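Local coordinates for protein CG4930 (Drosophila melanogaster, PDB 3ISM) that inhibits the nuclease EndoG by forming a complex with it, at residues C[264-267]-C[268-271]. The protein carries 1 engineered substitution. Residues are numbered along the deposited sequence; the frame is centred on the assembly and turned at random.
Sequences TPSA and EDQN
Ser266 meets Asp269 at the start of helix 267-287, where the serine hydroxyl accepts from an N-H of the first turn that has no preceding turn of helix to bond to. Asp269 N donates to Ser266 OG over 3.3 Å at an N-H...O angle of 150°. With chi1 at 58°, OG lies between its own backbone N and carbonyl carbon, which sets it within reach of the Asp269 amide. The Asp269 carboxylate lies beside the same hydroxyl, its OD1 3.0 Å from Ser266 OG, though at an angle too poor for a hydrogen bond. This is a serine N-cap, placed where the chain leaves the loop after helix 238-261 and enters the next helix. Main-chain bonds then wind the first turn: Gln270 N to Ser266 O at 2.9 Å, met almost head-on by the carbonyl, and Asn271 N to Ala267 O at 3.1 Å. The glutamine also reaches back past the cap. Its extended chain slants across the proline ring, Gln270 CG 4.1 Å from Pro265 CB, and its NE2 makes a weak hydrogen bond of 3.5 Å to Pro265 O. With an alanine in place of Gln270, the Pro265 carbonyl is likely to lose this weak amide partner, along with the side chain's contacts to the proline ring and to Asp310 and Phe311 of helix 309-317. Glu268 OE1 forms a salt bridge with Lys272 NZ, further along the same helix, while Asn271 OD1 accepts a hydrogen bond from Lys315 NZ, tying this turn to helix 309-317.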
loop_
_atom_site.group_PDB
_atom_site.type_symbol
_atom_site.label_atom_id
_atom_site.label_comp_id
_atom_site.label_asym_id
_atom_site.label_seq_id
_atom_site.Cartn_x
_atom_site.Cartn_y
_atom_site.Cartn_z
ATOM N N THR C 264 -56.220 18.555 -15.557
ATOM C CA THR C 264 -56.156 17.134 -15.890
ATOM C C THR C 264 -55.004 16.935 -16.872
ATOM O O THR C 264 -55.051 17.444 -17.992
ATOM C CB THR C 264 -57.473 16.617 -16.497
ATOM O OG1 THR C 264 -58.567 16.975 -15.645
ATOM C CG2 THR C 264 -57.434 15.100 -16.655
ATOM N N PRO C 265 -53.959 16.199 -16.450
ATOM C CA PRO C 265 -52.730 16.096 -17.238
ATOM C C PRO C 265 -52.885 15.252 -18.502
ATOM O O PRO C 265 -53.527 14.196 -18.481
ATOM C CB PRO C 265 -51.738 15.444 -16.266
ATOM C CG PRO C 265 -52.580 14.680 -15.315
ATOM C CD PRO C 265 -53.888 15.417 -15.201
ATOM N N SER C 266 -52.295 15.738 -19.592
ATOM C CA SER C 266 -52.278 15.027 -20.864
ATOM C C SER C 266 -51.329 13.832 -20.795
ATOM O O SER C 266 -50.483 13.754 -19.894
ATOM C CB SER C 266 -51.849 15.973 -21.988
ATOM O OG SER C 266 -50.576 16.536 -21.718
ATOM N N ALA C 267 -51.475 12.912 -21.749
ATOM C CA ALA C 267 -50.604 11.740 -21.857
ATOM C C ALA C 267 -49.142 12.160 -22.006
ATOM O O ALA C 267 -48.239 11.512 -21.471
ATOM C CB ALA C 267 -51.031 10.863 -23.026
ATOM N N GLU C 268 -48.934 13.260 -22.725
ATOM C CA GLU C 268 -47.622 13.866 -22.891
ATOM C C GLU C 268 -47.042 14.332 -21.554
ATOM O O GLU C 268 -45.873 14.075 -21.259
ATOM C CB GLU C 268 -47.717 15.042 -23.865
ATOM C CG GLU C 268 -46.387 15.695 -24.188
ATOM C CD GLU C 268 -46.541 17.105 -24.714
ATOM O OE1 GLU C 268 -45.555 17.643 -25.257
ATOM O OE2 GLU C 268 -47.645 17.678 -24.585
ATOM N N ASP C 269 -47.862 15.003 -20.750
ATOM C CA ASP C 269 -47.411 15.557 -19.469
ATOM C C ASP C 269 -47.279 14.507 -18.358
ATOM O O ASP C 269 -46.538 14.711 -17.392
ATOM C CB ASP C 269 -48.314 16.711 -19.026
ATOM C CG ASP C 269 -48.090 17.973 -19.843
ATOM O OD1 ASP C 269 -48.010 17.884 -21.087
ATOM O OD2 ASP C 269 -47.994 19.060 -19.235
ATOM N N GLN C 270 -48.003 13.396 -18.503
ATOM C CA GLN C 270 -47.842 12.233 -17.623
ATOM C C GLN C 270 -46.527 11.507 -17.925
ATOM O O GLN C 270 -45.899 10.947 -17.022
ATOM C CB GLN C 270 -49.031 11.269 -17.747
ATOM C CG GLN C 270 -50.291 11.709 -16.989
ATOM C CD GLN C 270 -51.422 10.665 -17.048
ATOM O OE1 GLN C 270 -51.183 9.446 -17.109
ATOM N NE2 GLN C 270 -52.661 11.151 -17.018
ATOM N N ASN C 271 -46.125 11.519 -19.197
ATOM C CA ASN C 271 -44.829 10.986 -19.621
ATOM C C ASN C 271 -43.654 11.838 -19.141
ATOM O O ASN C 271 -42.630 11.301 -18.725
ATOM C CB ASN C 271 -44.772 10.835 -21.144
ATOM C CG ASN C 271 -45.582 9.657 -21.645
ATOM O OD1 ASN C 271 -45.756 8.664 -20.939
ATOM N ND2 ASN C 271 -46.078 9.757 -22.876
#